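Local structure of chemotaxis protein CheX (6VPW) at residues Thr127-Met139 with Gln144-Glu155. The protein probably dephosphorylates the chemotaxis response regulator CheY, as other members of the CheX phosphatase family do. Numbering follows the deposited sequence.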
loop_
_atom_site.group_PDB
_atom_site.type_symbol
_atom_site.label_atom_id
_atom_site.label_comp_id
_atom_site.label_asym_id
_atom_site.label_seq_id
_atom_site.Cartn_x
_atom_site.Cartn_y
_atom_site.Cartn_z
ATOM N N THR A 127 -10.535 3.849 2.728
ATOM C CA THR A 127 -10.318 2.813 3.775
ATOM C C THR A 127 -9.171 1.890 3.367
ATOM O O THR A 127 -8.930 1.731 2.159
ATOM C CB THR A 127 -11.586 1.981 4.031
ATOM O OG1 THR A 127 -11.945 1.351 2.808
ATOM C CG2 THR A 127 -12.763 2.802 4.495
ATOM N N ILE A 128 -8.538 1.259 4.353
ATOM C CA ILE A 128 -7.387 0.342 4.132
ATOM C C ILE A 128 -7.721 -1.027 4.719
ATOM O O ILE A 128 -8.331 -1.086 5.804
ATOM C CB ILE A 128 -6.110 0.942 4.746
ATOM C CG1 ILE A 128 -5.741 2.243 4.029
ATOM C CG2 ILE A 128 -4.960 -0.061 4.739
ATOM C CD1 ILE A 128 -4.395 2.796 4.397
ATOM N N ARG A 129 -7.358 -2.087 4.004
ATOM C CA ARG A 129 -7.594 -3.461 4.500
ATOM C C ARG A 129 -6.353 -4.290 4.194
ATOM O O ARG A 129 -6.073 -4.532 2.998
ATOM C CB ARG A 129 -8.859 -4.072 3.894
ATOM C CG ARG A 129 -10.119 -3.284 4.218
ATOM C CD ARG A 129 -11.390 -4.062 3.962
ATOM N NE ARG A 129 -12.569 -3.207 4.053
ATOM C CZ ARG A 129 -13.815 -3.644 4.219
ATOM N NH1 ARG A 129 -14.063 -4.936 4.347
ATOM N NH2 ARG A 129 -14.814 -2.781 4.283
ATOM N N HIS A 130 -5.604 -4.628 5.242
ATOM C CA HIS A 130 -4.436 -5.518 5.077
ATOM C C HIS A 130 -4.950 -6.928 4.816
ATOM O O HIS A 130 -5.992 -7.298 5.382
ATOM C CB HIS A 130 -3.542 -5.434 6.308
ATOM C CG HIS A 130 -2.858 -4.117 6.422
ATOM N ND1 HIS A 130 -1.513 -3.978 6.189
ATOM C CD2 HIS A 130 -3.331 -2.881 6.699
ATOM C CE1 HIS A 130 -1.173 -2.714 6.343
ATOM N NE2 HIS A 130 -2.276 -2.018 6.643
ATOM N N LYS A 131 -4.255 -7.668 3.962
ATOM C CA LYS A 131 -4.631 -9.076 3.700
ATOM C C LYS A 131 -3.407 -9.920 4.041
ATOM O O LYS A 131 -2.517 -10.011 3.194
ATOM C CB LYS A 131 -5.080 -9.244 2.242
ATOM C CG LYS A 131 -6.108 -8.230 1.749
ATOM C CD LYS A 131 -7.485 -8.342 2.399
ATOM C CE LYS A 131 -8.403 -7.186 2.037
ATOM N NZ LYS A 131 -9.790 -7.384 2.533
ATOM N N CYS A 132 -3.298 -10.417 5.271
ATOM C CA CYS A 132 -2.159 -11.333 5.568
ATOM C C CYS A 132 -2.704 -12.425 6.495
ATOM O O CYS A 132 -3.870 -12.296 6.894
ATOM C CB CYS A 132 -0.910 -10.564 6.013
ATOM S SG CYS A 132 -0.486 -10.549 7.777
ATOM N N GLU A 133 -1.941 -13.488 6.754
ATOM C CA GLU A 133 -2.457 -14.641 7.556
ATOM C C GLU A 133 -2.409 -14.355 9.061
ATOM O O GLU A 133 -3.136 -15.038 9.812
ATOM C CB GLU A 133 -1.659 -15.904 7.235
ATOM C CG GLU A 133 -1.807 -16.341 5.792
ATOM C CD GLU A 133 -3.240 -16.641 5.380
ATOM O OE1 GLU A 133 -3.891 -17.463 6.055
ATOM O OE2 GLU A 133 -3.711 -16.023 4.409
ATOM N N GLY A 134 -1.577 -13.411 9.492
ATOM C CA GLY A 134 -1.482 -13.089 10.928
ATOM C C GLY A 134 -2.631 -12.207 11.381
ATOM O O GLY A 134 -3.547 -11.957 10.586
ATOM N N SER A 135 -2.559 -11.727 12.621
ATOM C CA SER A 135 -3.618 -10.863 13.196
ATOM C C SER A 135 -3.412 -9.422 12.711
ATOM O O SER A 135 -2.243 -8.953 12.725
ATOM C CB SER A 135 -3.601 -10.968 14.708
ATOM O OG SER A 135 -4.632 -10.188 15.295
ATOM N N ILE A 136 -4.482 -8.771 12.239
ATOM C CA ILE A 136 -4.370 -7.337 11.834
ATOM C C ILE A 136 -4.592 -6.488 13.088
ATOM O O ILE A 136 -5.716 -6.520 13.635
ATOM C CB ILE A 136 -5.360 -6.957 10.719
ATOM C CG1 ILE A 136 -5.180 -7.847 9.483
ATOM C CG2 ILE A 136 -5.214 -5.475 10.388
ATOM C CD1 ILE A 136 -6.284 -7.722 8.473
ATOM N N ILE A 137 -3.560 -5.754 13.502
ATOM C CA ILE A 137 -3.627 -4.874 14.705
ATOM C C ILE A 137 -3.847 -3.435 14.233
ATOM O O ILE A 137 -3.140 -3.000 13.286
ATOM C CB ILE A 137 -2.335 -4.989 15.536
ATOM C CG1 ILE A 137 -2.002 -6.438 15.914
ATOM C CG2 ILE A 137 -2.413 -4.087 16.761
ATOM C CD1 ILE A 137 -3.028 -7.093 16.794
ATOM N N ILE A 138 -4.830 -2.750 14.818
ATOM C CA ILE A 138 -5.066 -1.314 14.504
ATOM C C ILE A 138 -4.682 -0.531 15.759
ATOM O O ILE A 138 -5.049 -0.969 16.853
ATOM C CB ILE A 138 -6.510 -1.019 14.047
ATOM C CG1 ILE A 138 -6.683 0.461 13.683
ATOM C CG2 ILE A 138 -7.526 -1.457 15.095
ATOM C CD1 ILE A 138 -8.002 0.782 13.005
ATOM N N MET A 139 -3.922 0.548 15.586
ATOM C CA MET A 139 -3.483 1.401 16.716
ATOM C C MET A 139 -4.035 2.797 16.447
ATOM O O MET A 139 -3.480 3.524 15.623
ATOM C CB MET A 139 -1.952 1.432 16.800
ATOM C CG MET A 139 -1.304 0.053 16.579
ATOM S SD MET A 139 0.510 0.097 16.532
ATOM C CE MET A 139 0.837 -1.447 15.685
ATOM N N GLN A 144 -6.162 17.361 18.412
ATOM C CA GLN A 144 -7.278 18.309 18.171
ATOM C C GLN A 144 -7.361 18.614 16.676
ATOM O O GLN A 144 -8.419 19.079 16.241
ATOM C CB GLN A 144 -7.103 19.590 18.984
ATOM C CG GLN A 144 -5.817 20.338 18.695
ATOM C CD GLN A 144 -5.884 21.716 19.294
ATOM O OE1 GLN A 144 -6.560 22.604 18.778
ATOM N NE2 GLN A 144 -5.162 21.908 20.379
ATOM N N TRP A 145 -6.303 18.288 15.926
ATOM C CA TRP A 145 -6.244 18.617 14.480
ATOM C C TRP A 145 -6.786 17.455 13.647
ATOM O O TRP A 145 -6.987 17.643 12.434
ATOM C CB TRP A 145 -4.815 18.995 14.092
ATOM C CG TRP A 145 -4.280 20.096 14.949
ATOM C CD1 TRP A 145 -4.586 21.423 14.883
ATOM C CD2 TRP A 145 -3.372 19.946 16.050
ATOM N NE1 TRP A 145 -3.923 22.114 15.865
ATOM C CE2 TRP A 145 -3.165 21.234 16.593
ATOM C CE3 TRP A 145 -2.702 18.856 16.614
ATOM C CZ2 TRP A 145 -2.316 21.451 17.678
ATOM C CZ3 TRP A 145 -1.877 19.071 17.694
ATOM C CH2 TRP A 145 -1.680 20.350 18.209
ATOM N N GLY A 146 -7.051 16.318 14.288
ATOM C CA GLY A 146 -7.572 15.150 13.572
ATOM C C GLY A 146 -6.949 13.857 14.070
ATOM O O GLY A 146 -5.975 13.907 14.862
ATOM N N ASN A 147 -7.449 12.748 13.535
ATOM C CA ASN A 147 -7.081 11.395 14.002
ATOM C C ASN A 147 -6.174 10.703 12.978
ATOM O O ASN A 147 -6.038 11.181 11.823
ATOM C CB ASN A 147 -8.345 10.577 14.296
ATOM C CG ASN A 147 -9.214 11.183 15.383
ATOM O OD1 ASN A 147 -8.735 11.898 16.264
ATOM N ND2 ASN A 147 -10.500 10.894 15.339
ATOM N N ALA A 148 -5.555 9.624 13.429
ATOM C CA ALA A 148 -4.679 8.815 12.570
ATOM C C ALA A 148 -4.763 7.376 13.055
ATOM O O ALA A 148 -5.333 7.131 14.133
ATOM C CB ALA A 148 -3.259 9.328 12.638
ATOM N N PHE A 149 -4.236 6.451 12.273
ATOM C CA PHE A 149 -4.150 5.084 12.818
ATOM C C PHE A 149 -3.091 4.315 12.042
ATOM O O PHE A 149 -2.837 4.594 10.845
ATOM C CB PHE A 149 -5.512 4.385 12.864
ATOM C CG PHE A 149 -6.266 4.388 11.570
ATOM C CD1 PHE A 149 -6.028 3.412 10.611
ATOM C CD2 PHE A 149 -7.205 5.372 11.305
ATOM C CE1 PHE A 149 -6.719 3.420 9.404
ATOM C CE2 PHE A 149 -7.887 5.382 10.097
ATOM C CZ PHE A 149 -7.651 4.404 9.155
ATOM N N ILE A 150 -2.435 3.438 12.777
ATOM C CA ILE A 150 -1.459 2.487 12.194
ATOM C C ILE A 150 -2.177 1.149 12.089
ATOM O O ILE A 150 -2.924 0.793 13.040
ATOM C CB ILE A 150 -0.192 2.331 13.049
ATOM C CG1 ILE A 150 0.617 3.620 13.100
ATOM C CG2 ILE A 150 0.659 1.162 12.540
ATOM C CD1 ILE A 150 1.734 3.576 14.107
ATOM N N GLU A 151 -2.004 0.474 10.959
ATOM C CA GLU A 151 -2.505 -0.913 10.863
ATOM C C GLU A 151 -1.288 -1.753 10.512
ATOM O O GLU A 151 -0.430 -1.299 9.678
ATOM C CB GLU A 151 -3.648 -1.094 9.869
ATOM C CG GLU A 151 -4.945 -0.449 10.303
ATOM C CD GLU A 151 -6.121 -0.859 9.434
ATOM O OE1 GLU A 151 -7.170 -0.193 9.502
ATOM O OE2 GLU A 151 -5.986 -1.849 8.709
ATOM N N ILE A 152 -1.196 -2.925 11.128
ATOM C CA ILE A 152 -0.001 -3.763 10.859
ATOM C C ILE A 152 -0.437 -5.222 10.833
ATOM O O ILE A 152 -1.410 -5.570 11.534
ATOM C CB ILE A 152 1.085 -3.444 11.900
ATOM C CG1 ILE A 152 2.470 -3.886 11.443
ATOM C CG2 ILE A 152 0.720 -4.005 13.267
ATOM C CD1 ILE A 152 3.571 -3.153 12.171
ATOM N N CYS A 153 0.203 -5.993 9.964
ATOM C CA CYS A 153 -0.084 -7.442 9.811
ATOM C C CYS A 153 1.248 -8.119 9.506
ATOM O O CYS A 153 1.922 -7.675 8.551
ATOM C CB CYS A 153 -1.098 -7.706 8.694
ATOM S SG CYS A 153 -1.831 -9.378 8.682
ATOM N N PHE A 154 1.645 -9.086 10.330
ATOM C CA PHE A 154 2.853 -9.904 10.048
ATOM C C PHE A 154 2.431 -11.369 9.997
ATOM O O PHE A 154 1.522 -11.758 10.751
ATOM C CB PHE A 154 3.956 -9.730 11.093
ATOM C CG PHE A 154 4.814 -8.507 10.930
ATOM C CD1 PHE A 154 5.935 -8.539 10.118
ATOM C CD2 PHE A 154 4.514 -7.336 11.602
ATOM C CE1 PHE A 154 6.750 -7.428 9.997
ATOM C CE2 PHE A 154 5.324 -6.222 11.469
ATOM C CZ PHE A 154 6.435 -6.271 10.660
ATOM N N GLU A 155 3.050 -12.138 9.105
ATOM C CA GLU A 155 2.771 -13.602 9.013
ATOM C C GLU A 155 4.106 -14.360 9.038
ATOM O O GLU A 155 4.142 -15.584 9.160
ATOM C CB GLU A 155 1.940 -13.921 7.769
ATOM C CG GLU A 155 2.581 -13.464 6.481
ATOM C CD GLU A 155 1.955 -14.057 5.236
ATOM O OE1 GLU A 155 2.668 -14.816 4.550
ATOM O OE2 GLU A 155 0.764 -13.760 4.957
ATOM O OXT GLU A 155 5.193 -13.782 8.947
HETATM O O HOH W 1 -6.941 -4.055 7.673
HETATM O O HOH W 2 0.213 -9.792 12.774
#
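Ile137 and Met139 pair with Ile152 and Ile150 in an antiparallel beta hairpin inside the main sheet, and a disulfide ties the loop leading into it to the C-terminal strand. Two hydrogen-bonded pairs set the register: Ile137 N reaches Ile152 O at 2.9 Å, Met139 N reaches Ile150 O at 2.7 Å, and each bond is answered by its reciprocal. On the face turned to helix 8-23, where Met139 packs on Leu12 and Ile152 on Phe11, the extended Met139 chain carries its CE to 3.5 Å from Ile152 CG2. With CG1 of Ile152 anti to the backbone N (chi1 -161°), CG2 stands between the backbone N and the carbonyl carbon, and this branch meets the methionine methyl.

The other face is covered by strand 126-130, which pairs antiparallel with a strand of the second subunit, so that the sheet runs on across the interface. There Glu151 and Ile138 run alongside each other, and Glu151 OE2 lies at the edge of the His130 ring, 3.5 Å from CD2. A water donates to Glu151 OE2, its oxygen 2.6 Å from that atom, and accepts from His130 N, while Lys35 forms a salt bridge with Glu151 OE1; Ser58 and Ser60 bond the two ring nitrogens. Farther along, the Cys132–Cys153 disulfide (chi3 -92°) stitches the loop to the strand, with Ile136 CG1 3.8 Å from Cys153 SG. Beyond it, Glu133 N donates a long bond of 3.3 Å to Glu155 OE2, 30° out of the carboxylate plane; Glu155 OE1 forms a salt bridge with Arg56.

Apolar contacts thus join hairpin to helix, whereas the opposite face holds a buried carboxylate whose oxygens have separate partners. Lys35 would probably favour its ionised form, and the covalent link fixes the loop from the interface strand against the last strand.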